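Local coordinates for putative NAD(P)H-flavin oxidoreductase (Streptococcus pyogenes serotype M1, PDB 2HAY), which binds FMN and, as a member of the nitroreductase family, probably uses NADH or NADPH to reduce acceptors such as flavins, quinones or nitro compounds, at residues E33-I38 against A82-L87; S45-S48 against G53-F56; K65-P70 against A182-I187; Q76-T81 against C167-F172. All coordinates share one frame; numbering follows the deposited sequence. Where two conformers were deposited one is given.

Contact 1 of 4, residues E33-I38 against A82-L87; sequences EDLALI and ASHFIL
L35 reaches from helix 32-43 to the imidazole of H84, where a helix packs on the central, mainly antiparallel sheet of the nitroreductase fold. Both methyls of the leucine come to the same side of the ring. CD1 lies over the face, 4.1 Å from the ring centroid and 19° off the normal, a CH-pi contact displaced toward the rim; CD2 is set further out, past the NE2-CD2 bond of the imidazole, 3.6 Å from H84 NE2. With CG anti to the backbone N (chi1 -176°), L35 carries its branch away from the helix and across to the strand. Two residues on along the strand, I86 CD1 stands 4.5 Å from L35 CD1, a looser apolar contact.

In the second shell, I86 also packs on L200 of strand 192-201, while I38 turns to M155 and A159 of helix 137-162. A classic beta bulge at the start of the strand sets S83 and H84 together opposite L200. It brings the serine hydroxyl beside the imidazole: S83 OG and H84 ND1 are hydrogen-bonded at 3.0 Å, which fixes the rotation of the ring under the leucine, and the same OG is also hydrogen-bonded to I30 N.

Contact 2 of 4, residues S45-S48 against G53-F56; sequences SPSS and GWRF. With FMN (flavin mononucleotide), chain F.
W54 pushes the far end of its indole under S47, whose CB lies over one face of the six-membered ring, 4.1 Å from the centroid and 27° off its normal, a CH-pi contact. The loop wraps round that end of the ring. S45 O and P46 O both come in at the edge near the ring plane, S45 O at 3.4 Å and P46 O at 3.5 Å from W54 CH2, and S45 CB touches the same carbon. F56, two residues on along the strand, covers the opposite face with its CZ 3.6 Å above the plane. The indole is thus held between S47 and F56; chi1 of 54°, with W54 CG between its backbone N and carbonyl carbon, sends it toward the 45-48 loop.

Here the outermost strand of the chain's sheet, 54-59, packs against the flavin-binding loop that follows helix 32-43, and the site belongs to the dimer: in the nitroreductase family FMN sits at the subunit interface. On the side of the loop away from the tryptophan, P46 CB approaches the ribityl O3' and S48 CB lies 3.6 Å from C7 of the dimethylbenzene ring. R19, T20, A21, E170 and G171 of the second subunit hydrogen-bond this same FMN. The serine hydroxyls have partners beyond the indole: S47 OG is bonded to E52 N, S45 OG to A41 O and N154 OD1, and S48 OG to E170 OE2 of the second subunit.

Contact 3 of 4, residues K65-P70 against A182-I187; sequences KEEIKP and AKHNVI
E67 spreads its carboxylate between two N-H donors, one for each oxygen, and these two bonds make up the whole of the contact. OE2 takes K183 NZ at 2.7 Å on its syn lone pair, a salt bridge. OE1 accepts from H184 NE2 at 3.0 Å with an N-H...O angle of 153°, met on the syn side but somewhat out of the carboxylate plane; the ring stands nearly upright to the carboxylate, 81° between the planes.

The glutamate gets there by standing straight out from helix 62-68, CG anti to the backbone N and the chain extended beyond it. K183 takes a bent path, kinked at chi2, chi3 and chi4, to bring its ammonium round to the same group. The close fit is confined to the carboxylate: on the solvent side the K183 chain lies exposed, and the backbones stay far apart, the nearest CA atoms, those of E67 and H184, being 10.7 Å from each other. E67 also packs on I180 of helix 174-183.

That helix closes in a Schellman motif with N185 at C-prime. The contact therefore joins helix 62-68 to the C-terminal end of helix 174-183 mainly through polar bonds. The carboxylate would favour a protonated, cationic H184, and the lysine alongside would work partly against that.

Contact 4 of 4, residues Q76-T81 against C167-F172; sequences QYQLET and CPIEGF. With FMN (flavin mononucleotide), chain I.
Q78 and C167 meet by a hydrogen bond from amide to thiol: NE2 donates to SG at 3.3 Å, with an N-H...S angle of 154° and the sulfur close to the amide plane. The glutamine chain is bent to do this. CG lies anti to the carbonyl carbon, and a turn at chi2 of 97° swings the amide off helix 76-81 toward the strand. NE2 thus has two acceptors, SG and, weakly, G74 O, and flavin O2 lies 3.8 Å from Q78 NE2. The C167 sulfur, anti to its backbone N, points to the same place and comes within 3.9 Å of flavin N1.

I169 crosses the aliphatic part of Q78. Its CG1 arm brings CD1 to 4.0 Å from Q78 CB, while its other branch, CG2, turns to the flavin and lies 3.5 Å from O4. Past the strand the backbone takes over: E170 N donates to N5 at 3.1 Å, and G171 N, at the centre of an inverse gamma turn, to O4. Backbone N-H groups directed at N5 and O4 beside the isoalloxazine are a hallmark of the FMN site in the nitroreductase family.

From the N terminus, helix 32-43 opens contact 1, and contact 2 is a short loop closed wholly within it, from the turn after that helix to strand 54-59. Helix 62-68 then opens contact 3 and helix 76-81 opens contact 4 before strand 84-91 closes contact 1, so contact 1 crosses both. Contact 4 closes on strand 165-169, inside the span of contact 3, which ends at the C-terminal end of helix 174-183. Contact 2 thus precedes both in series. F85 of contact 1 packs on L79 and I169 of contact 4; K69 of contact 3 bridges to E80 of contact 4; and R55 of contact 2 reaches V186 O of contact 3 by a probable hydrogen bond.

Contact 1 of 4, residues E33-I38 against A82-L87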
# COMPACT_ATOMS: atom_id res chain seq x y z
N GLU B 33 -23.34 5.70 5.08
CA GLU B 33 -23.05 4.27 5.25
C GLU B 33 -21.88 3.81 4.37
O GLU B 33 -21.04 3.03 4.81
CB GLU B 33 -24.30 3.44 4.99
CG GLU B 33 -25.55 3.99 5.67
CD GLU B 33 -26.27 5.07 4.85
OE1 GLU B 33 -26.79 4.75 3.76
OE2 GLU B 33 -26.33 6.22 5.30
N ASP B 34 -21.82 4.31 3.14
CA ASP B 34 -20.76 3.94 2.22
C ASP B 34 -19.42 4.53 2.66
O ASP B 34 -18.43 3.83 2.63
CB ASP B 34 -21.09 4.33 0.79
CG ASP B 34 -22.15 3.42 0.15
OD1 ASP B 34 -22.66 2.50 0.82
OD2 ASP B 34 -22.49 3.64 -1.03
N LEU B 35 -19.40 5.80 3.08
CA LEU B 35 -18.18 6.41 3.59
C LEU B 35 -17.67 5.69 4.85
O LEU B 35 -16.48 5.43 4.98
CB LEU B 35 -18.40 7.93 3.85
CG LEU B 35 -17.15 8.71 4.30
CD1 LEU B 35 -16.20 8.90 3.10
CD2 LEU B 35 -17.52 10.07 4.96
N ALA B 36 -18.58 5.37 5.77
CA ALA B 36 -18.23 4.64 6.98
C ALA B 36 -17.56 3.28 6.68
O ALA B 36 -16.54 2.94 7.28
CB ALA B 36 -19.45 4.48 7.88
N LEU B 37 -18.13 2.51 5.76
CA LEU B 37 -17.55 1.23 5.36
C LEU B 37 -16.16 1.42 4.75
O LEU B 37 -15.26 0.65 5.08
CB LEU B 37 -18.45 0.48 4.39
CG LEU B 37 -18.04 -0.95 4.00
CD1 LEU B 37 -17.89 -1.85 5.23
CD2 LEU B 37 -19.12 -1.50 3.07
N ILE B 38 -15.99 2.42 3.91
CA ILE B 38 -14.70 2.71 3.31
C ILE B 38 -13.63 3.04 4.36
O ILE B 38 -12.49 2.56 4.29
CB ILE B 38 -14.79 3.85 2.23
CG1 ILE B 38 -15.57 3.37 0.98
CG2 ILE B 38 -13.37 4.34 1.83
CD1 ILE B 38 -16.01 4.54 0.02
N ALA B 82 -14.96 16.28 -6.32
CA ALA B 82 -15.13 15.02 -5.61
C ALA B 82 -16.16 15.16 -4.51
O ALA B 82 -16.32 16.23 -3.94
CB ALA B 82 -13.79 14.52 -5.04
N SER B 83 -16.90 14.09 -4.25
CA SER B 83 -17.84 14.06 -3.14
C SER B 83 -17.11 14.14 -1.78
O SER B 83 -17.46 14.95 -0.93
CB SER B 83 -18.65 12.77 -3.23
OG SER B 83 -19.29 12.52 -2.01
N HIS B 84 -16.12 13.26 -1.58
CA HIS B 84 -15.31 13.29 -0.36
C HIS B 84 -13.84 13.24 -0.71
O HIS B 84 -13.44 12.71 -1.75
CB HIS B 84 -15.64 12.15 0.57
CG HIS B 84 -16.94 12.31 1.29
ND1 HIS B 84 -18.15 11.93 0.74
CD2 HIS B 84 -17.23 12.77 2.53
CE1 HIS B 84 -19.12 12.16 1.61
NE2 HIS B 84 -18.60 12.68 2.70
N PHE B 85 -13.03 13.77 0.19
CA PHE B 85 -11.61 13.85 -0.01
C PHE B 85 -10.97 13.39 1.28
O PHE B 85 -11.29 13.93 2.35
CB PHE B 85 -11.22 15.29 -0.31
CG PHE B 85 -10.09 15.40 -1.26
CD1 PHE B 85 -8.79 15.39 -0.81
CD2 PHE B 85 -10.33 15.53 -2.62
CE1 PHE B 85 -7.73 15.49 -1.69
CE2 PHE B 85 -9.28 15.63 -3.52
CZ PHE B 85 -7.98 15.61 -3.06
N ILE B 86 -10.10 12.39 1.20
CA ILE B 86 -9.50 11.80 2.40
C ILE B 86 -8.00 12.00 2.42
O ILE B 86 -7.32 11.70 1.45
CB ILE B 86 -9.81 10.28 2.51
CG1 ILE B 86 -11.31 10.08 2.78
CG2 ILE B 86 -8.95 9.62 3.58
CD1 ILE B 86 -11.74 8.62 2.84
N LEU B 87 -7.49 12.50 3.55
CA LEU B 87 -6.06 12.66 3.75
C LEU B 87 -5.52 11.48 4.51
O LEU B 87 -6.05 11.15 5.57
CB LEU B 87 -5.76 13.96 4.56
CG LEU B 87 -6.48 15.23 4.12
CD1 LEU B 87 -6.12 16.36 5.08
CD2 LEU B 87 -6.12 15.59 2.68

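Contact 2 of 4, residues S45-S48 against G53-F56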
# COMPACT_ATOMS: atom_id res chain seq x y z
N SER B 45 -7.35 -2.34 8.24
CA SER B 45 -6.15 -2.75 7.51
C SER B 45 -5.00 -3.18 8.42
O SER B 45 -4.82 -2.62 9.49
CB SER B 45 -5.63 -1.64 6.61
OG SER B 45 -6.53 -1.37 5.57
N PRO B 46 -4.20 -4.15 7.97
CA PRO B 46 -3.02 -4.49 8.74
C PRO B 46 -1.90 -3.46 8.56
O PRO B 46 -1.77 -2.83 7.50
CB PRO B 46 -2.62 -5.86 8.18
CG PRO B 46 -3.03 -5.75 6.71
CD PRO B 46 -4.35 -5.02 6.77
N SER B 47 -1.09 -3.29 9.59
CA SER B 47 0.08 -2.47 9.46
C SER B 47 1.21 -3.26 10.08
O SER B 47 0.99 -4.08 10.98
CB SER B 47 -0.10 -1.11 10.17
OG SER B 47 -0.52 -1.30 11.52
N SER B 48 2.42 -3.03 9.59
CA SER B 48 3.60 -3.70 10.12
C SER B 48 3.70 -3.55 11.64
O SER B 48 3.52 -2.45 12.20
CB SER B 48 4.83 -3.16 9.44
OG SER B 48 5.98 -3.82 9.85
N GLY B 53 0.32 3.47 12.88
CA GLY B 53 0.84 4.83 12.93
C GLY B 53 0.28 5.64 11.79
O GLY B 53 0.99 6.07 10.88
N TRP B 54 -1.04 5.83 11.81
CA TRP B 54 -1.71 6.45 10.66
C TRP B 54 -3.00 7.08 11.12
O TRP B 54 -3.54 6.71 12.20
CB TRP B 54 -1.98 5.42 9.55
CG TRP B 54 -2.76 4.15 9.98
CD1 TRP B 54 -3.65 4.03 11.04
CD2 TRP B 54 -2.75 2.87 9.34
NE1 TRP B 54 -4.18 2.77 11.08
CE2 TRP B 54 -3.64 2.03 10.06
CE3 TRP B 54 -2.07 2.35 8.22
CZ2 TRP B 54 -3.87 0.70 9.70
CZ3 TRP B 54 -2.30 1.01 7.86
CH2 TRP B 54 -3.21 0.21 8.60
N ARG B 55 -3.50 8.03 10.33
CA ARG B 55 -4.82 8.59 10.53
C ARG B 55 -5.43 8.82 9.18
O ARG B 55 -4.72 9.09 8.21
CB ARG B 55 -4.80 9.92 11.31
CG ARG B 55 -4.18 9.81 12.70
CD ARG B 55 -4.54 10.97 13.62
NE ARG B 55 -3.91 12.20 13.19
CZ ARG B 55 -4.54 13.22 12.62
NH1 ARG B 55 -3.85 14.32 12.29
NH2 ARG B 55 -5.85 13.18 12.41
N PHE B 56 -6.76 8.74 9.14
CA PHE B 56 -7.46 8.97 7.90
C PHE B 56 -8.44 10.09 8.14
O PHE B 56 -9.32 9.98 9.00
CB PHE B 56 -8.11 7.67 7.45
CG PHE B 56 -7.12 6.55 7.36
CD1 PHE B 56 -6.28 6.45 6.25
CD2 PHE B 56 -6.96 5.66 8.41
CE1 PHE B 56 -5.31 5.44 6.19
CE2 PHE B 56 -6.00 4.67 8.35
CZ PHE B 56 -5.18 4.56 7.23
N1 FMN F . 3.10 -10.85 10.56
C2 FMN F . 4.15 -11.75 10.75
O2 FMN F . 4.00 -12.78 11.42
N3 FMN F . 5.39 -11.50 10.20
C4 FMN F . 5.66 -10.36 9.46
O4 FMN F . 6.82 -9.92 9.46
C4A FMN F . 4.61 -9.45 9.25
N5 FMN F . 4.87 -8.28 8.50
C5A FMN F . 3.85 -7.36 8.23
C6 FMN F . 4.12 -6.25 7.44
C7 FMN F . 3.12 -5.31 7.16
C7M FMN F . 3.27 -4.53 5.87
C8 FMN F . 1.84 -5.52 7.70
C8M FMN F . 0.67 -4.93 6.97
C9 FMN F . 1.58 -6.64 8.50
C9A FMN F . 2.57 -7.58 8.76
N10 FMN F . 2.31 -8.74 9.54
C10 FMN F . 3.33 -9.69 9.79
C1' FMN F . 1.01 -8.83 10.28
C2' FMN F . 0.87 -7.81 11.42
O2' FMN F . 1.60 -8.21 12.57
C3' FMN F . -0.62 -7.69 11.73
O3' FMN F . -1.21 -7.11 10.59
C4' FMN F . -1.03 -6.89 12.98
O4' FMN F . -0.65 -7.55 14.17
C5' FMN F . -2.55 -6.63 12.95
O5' FMN F . -3.33 -7.80 13.18
P FMN F . -4.26 -8.55 12.08
O1P FMN F . -4.14 -10.03 12.30
O2P FMN F . -3.90 -8.23 10.66
O3P FMN F . -5.68 -8.16 12.29

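Contact 3 of 4, residues K65-P70 against A182-I187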
# COMPACT_ATOMS: atom_id res chain seq x y z
N LYS B 65 -9.41 23.00 1.24
CA LYS B 65 -9.28 22.50 -0.12
C LYS B 65 -8.80 23.59 -1.10
O LYS B 65 -7.87 23.35 -1.90
CB LYS B 65 -10.60 21.89 -0.61
CG LYS B 65 -11.05 20.66 0.15
CD LYS B 65 -11.88 19.77 -0.74
CE LYS B 65 -12.88 19.01 0.05
NZ LYS B 65 -14.01 19.91 0.36
N GLU B 66 -9.41 24.78 -1.03
CA GLU B 66 -9.07 25.92 -1.88
C GLU B 66 -7.60 26.34 -1.70
O GLU B 66 -6.90 26.63 -2.67
CB GLU B 66 -10.04 27.10 -1.63
CG GLU B 66 -11.50 26.90 -2.15
CD GLU B 66 -12.51 27.99 -1.70
OE1 GLU B 66 -12.10 29.10 -1.27
OE2 GLU B 66 -13.74 27.74 -1.79
N GLU B 67 -7.13 26.36 -0.45
CA GLU B 67 -5.74 26.65 -0.12
C GLU B 67 -4.73 25.59 -0.61
O GLU B 67 -3.62 25.94 -1.00
CB GLU B 67 -5.59 26.85 1.38
CG GLU B 67 -4.39 27.66 1.74
CD GLU B 67 -4.38 28.08 3.21
OE1 GLU B 67 -5.41 27.89 3.91
OE2 GLU B 67 -3.32 28.60 3.64
N ILE B 68 -5.12 24.32 -0.59
CA ILE B 68 -4.25 23.23 -1.06
C ILE B 68 -4.07 23.30 -2.58
O ILE B 68 -2.98 23.07 -3.10
CB ILE B 68 -4.80 21.83 -0.59
CG1 ILE B 68 -4.48 21.61 0.90
CG2 ILE B 68 -4.26 20.68 -1.45
CD1 ILE B 68 -5.23 20.43 1.51
N LYS B 69 -5.14 23.68 -3.27
CA LYS B 69 -5.25 23.58 -4.73
C LYS B 69 -4.08 24.12 -5.62
O LYS B 69 -3.67 23.41 -6.54
CB LYS B 69 -6.60 24.16 -5.17
CG LYS B 69 -7.28 23.44 -6.32
CD LYS B 69 -8.65 24.09 -6.63
CE LYS B 69 -9.80 23.38 -5.90
NZ LYS B 69 -11.09 24.14 -6.09
N PRO B 70 -3.57 25.35 -5.36
CA PRO B 70 -2.43 25.83 -6.17
C PRO B 70 -1.14 25.00 -6.07
O PRO B 70 -0.25 25.15 -6.91
CB PRO B 70 -2.14 27.23 -5.58
CG PRO B 70 -3.37 27.63 -4.90
CD PRO B 70 -3.99 26.36 -4.38
N ALA B 182 -0.91 21.86 9.07
CA ALA B 182 -0.48 22.27 10.42
C ALA B 182 -1.05 23.65 10.79
O ALA B 182 -1.51 23.85 11.91
CB ALA B 182 1.02 22.26 10.53
N LYS B 183 -1.05 24.57 9.83
CA LYS B 183 -1.54 25.93 10.07
C LYS B 183 -3.01 25.87 10.53
O LYS B 183 -3.42 26.60 11.43
CB LYS B 183 -1.37 26.76 8.79
CG LYS B 183 -1.93 28.17 8.85
CD LYS B 183 -2.78 28.48 7.62
CE LYS B 183 -1.97 29.02 6.47
NZ LYS B 183 -2.74 30.14 5.84
N HIS B 184 -3.79 24.94 9.96
CA HIS B 184 -5.18 24.77 10.38
C HIS B 184 -5.41 23.78 11.53
O HIS B 184 -6.55 23.46 11.84
CB HIS B 184 -6.07 24.44 9.17
CG HIS B 184 -6.26 25.60 8.24
ND1 HIS B 184 -7.28 26.51 8.39
CD2 HIS B 184 -5.56 26.00 7.16
CE1 HIS B 184 -7.20 27.42 7.43
NE2 HIS B 184 -6.16 27.14 6.68
N ASN B 185 -4.34 23.32 12.17
CA ASN B 185 -4.44 22.33 13.26
C ASN B 185 -5.05 21.01 12.81
O ASN B 185 -5.75 20.35 13.58
CB ASN B 185 -5.24 22.87 14.46
CG ASN B 185 -4.48 23.90 15.29
OD1 ASN B 185 -3.24 23.93 15.31
ND2 ASN B 185 -5.22 24.73 16.01
N VAL B 186 -4.82 20.64 11.55
CA VAL B 186 -5.34 19.38 11.02
C VAL B 186 -4.37 18.25 11.42
O VAL B 186 -4.77 17.13 11.75
CB VAL B 186 -5.61 19.44 9.49
CG1 VAL B 186 -6.11 18.09 8.95
CG2 VAL B 186 -6.66 20.51 9.18
N ILE B 187 -3.08 18.58 11.40
CA ILE B 187 -2.04 17.66 11.81
C ILE B 187 -1.11 18.34 12.80
O ILE B 187 -1.06 19.57 12.89
CB ILE B 187 -1.23 17.10 10.61
CG1 ILE B 187 -0.43 18.20 9.90
CG2 ILE B 187 -2.12 16.32 9.63
CD1 ILE B 187 0.55 17.68 8.88

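Contact 4 of 4, residues Q76-T81 against C167-F172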
# COMPACT_ATOMS: atom_id res chain seq x y z
N GLN B 76 -6.38 18.96 -9.01
CA GLN B 76 -7.12 20.19 -9.31
C GLN B 76 -8.63 19.96 -9.47
O GLN B 76 -9.45 20.60 -8.81
CB GLN B 76 -6.58 20.81 -10.60
CG GLN B 76 -6.28 22.27 -10.54
CD GLN B 76 -4.84 22.53 -10.23
OE1 GLN B 76 -3.99 22.40 -11.11
NE2 GLN B 76 -4.55 22.88 -8.99
N TYR B 77 -9.00 19.04 -10.37
CA TYR B 77 -10.41 18.76 -10.61
C TYR B 77 -10.98 17.87 -9.50
O TYR B 77 -12.16 17.97 -9.18
CB TYR B 77 -10.62 18.19 -12.00
CG TYR B 77 -10.46 19.27 -13.04
CD1 TYR B 77 -9.23 19.49 -13.65
CD2 TYR B 77 -11.53 20.09 -13.38
CE1 TYR B 77 -9.07 20.50 -14.60
CE2 TYR B 77 -11.39 21.11 -14.34
CZ TYR B 77 -10.15 21.31 -14.93
OH TYR B 77 -10.00 22.31 -15.87
N GLN B 78 -10.13 17.07 -8.88
CA GLN B 78 -10.57 16.20 -7.79
C GLN B 78 -11.03 17.01 -6.56
O GLN B 78 -12.12 16.78 -6.05
CB GLN B 78 -9.50 15.18 -7.43
CG GLN B 78 -9.20 14.19 -8.55
CD GLN B 78 -7.99 14.56 -9.39
OE1 GLN B 78 -7.82 15.72 -9.81
NE2 GLN B 78 -7.13 13.58 -9.63
N LEU B 79 -10.20 17.97 -6.12
CA LEU B 79 -10.58 18.94 -5.09
C LEU B 79 -11.83 19.76 -5.46
O LEU B 79 -12.65 20.07 -4.59
CB LEU B 79 -9.40 19.87 -4.78
CG LEU B 79 -8.19 19.33 -4.02
CD1 LEU B 79 -7.03 20.31 -4.12
CD2 LEU B 79 -8.51 19.04 -2.55
N GLU B 80 -11.98 20.12 -6.74
CA GLU B 80 -13.17 20.84 -7.19
C GLU B 80 -14.46 20.02 -7.07
O GLU B 80 -15.49 20.55 -6.64
CB GLU B 80 -13.06 21.26 -8.65
CG GLU B 80 -12.26 22.49 -8.92
CD GLU B 80 -12.98 23.80 -8.59
OE1 GLU B 80 -14.24 23.85 -8.53
OE2 GLU B 80 -12.24 24.78 -8.41
N THR B 81 -14.41 18.75 -7.49
CA THR B 81 -15.64 18.04 -7.86
C THR B 81 -15.95 16.79 -7.05
O THR B 81 -17.09 16.30 -7.07
CB THR B 81 -15.63 17.66 -9.37
OG1 THR B 81 -14.53 16.80 -9.63
CG2 THR B 81 -15.52 18.92 -10.26
N CYS B 167 -9.67 8.23 -6.74
CA CYS B 167 -8.37 8.60 -7.33
C CYS B 167 -7.30 8.72 -6.24
O CYS B 167 -7.45 9.53 -5.31
CB CYS B 167 -8.47 9.91 -8.11
SG CYS B 167 -7.02 10.28 -9.18
N PRO B 168 -6.21 7.95 -6.36
CA PRO B 168 -5.14 8.06 -5.36
C PRO B 168 -4.23 9.20 -5.80
O PRO B 168 -3.94 9.30 -6.99
CB PRO B 168 -4.44 6.69 -5.43
CG PRO B 168 -4.76 6.14 -6.80
CD PRO B 168 -5.89 6.96 -7.42
N ILE B 169 -3.83 10.08 -4.88
CA ILE B 169 -3.13 11.31 -5.25
C ILE B 169 -1.79 11.49 -4.49
O ILE B 169 -1.75 11.44 -3.26
CB ILE B 169 -4.08 12.57 -5.09
CG1 ILE B 169 -5.36 12.42 -5.96
CG2 ILE B 169 -3.36 13.84 -5.47
CD1 ILE B 169 -6.57 13.26 -5.50
N GLU B 170 -0.70 11.68 -5.26
CA GLU B 170 0.61 12.07 -4.73
C GLU B 170 1.10 13.38 -5.34
O GLU B 170 2.16 13.86 -4.94
CB GLU B 170 1.68 11.00 -5.03
CG GLU B 170 1.61 9.75 -4.21
CD GLU B 170 2.73 8.77 -4.55
OE1 GLU B 170 3.41 8.98 -5.57
OE2 GLU B 170 2.92 7.79 -3.81
N GLY B 171 0.35 13.92 -6.31
CA GLY B 171 0.77 15.04 -7.12
C GLY B 171 0.50 16.37 -6.43
O GLY B 171 -0.39 17.11 -6.83
N PHE B 172 1.28 16.65 -5.38
CA PHE B 172 1.18 17.90 -4.65
C PHE B 172 2.49 18.14 -3.91
O PHE B 172 3.29 17.20 -3.75
CB PHE B 172 -0.00 17.92 -3.68
CG PHE B 172 0.03 16.84 -2.64
CD1 PHE B 172 -0.64 15.64 -2.85
CD2 PHE B 172 0.70 17.01 -1.46
CE1 PHE B 172 -0.62 14.62 -1.89
CE2 PHE B 172 0.72 16.00 -0.49
CZ PHE B 172 0.06 14.81 -0.72
N1 FMN I . -3.61 10.67 -10.95
C2 FMN I . -3.64 12.07 -11.04
O2 FMN I . -4.27 12.64 -11.97
N3 FMN I . -2.98 12.85 -10.08
C4 FMN I . -2.25 12.27 -9.04
O4 FMN I . -1.53 12.93 -8.29
C4A FMN I . -2.19 10.88 -8.95
N5 FMN I . -1.46 10.31 -7.90
C5A FMN I . -1.40 8.93 -7.76
C6 FMN I . -0.68 8.39 -6.69
C7 FMN I . -0.60 7.01 -6.53
C7M FMN I . -0.03 6.48 -5.24
C8 FMN I . -1.24 6.16 -7.45
C8M FMN I . -1.52 4.74 -7.07
C9 FMN I . -1.97 6.70 -8.53
C9A FMN I . -2.05 8.10 -8.68
N10 FMN I . -2.79 8.69 -9.74
C10 FMN I . -2.87 10.08 -9.89
C1' FMN I . -3.52 7.85 -10.72
C2' FMN I . -2.55 7.21 -11.72
O2' FMN I . -2.25 8.09 -12.79
C3' FMN I . -3.17 5.92 -12.27
O3' FMN I . -3.47 5.04 -11.21
C4' FMN I . -2.33 5.18 -13.30
O4' FMN I . -2.05 6.08 -14.36
C5' FMN I . -3.06 3.92 -13.79
O5' FMN I . -4.33 4.19 -14.40
P FMN I . -5.74 3.67 -13.80
O1P FMN I . -6.85 4.49 -14.39
O2P FMN I . -5.72 3.75 -12.30
O3P FMN I . -6.02 2.24 -14.10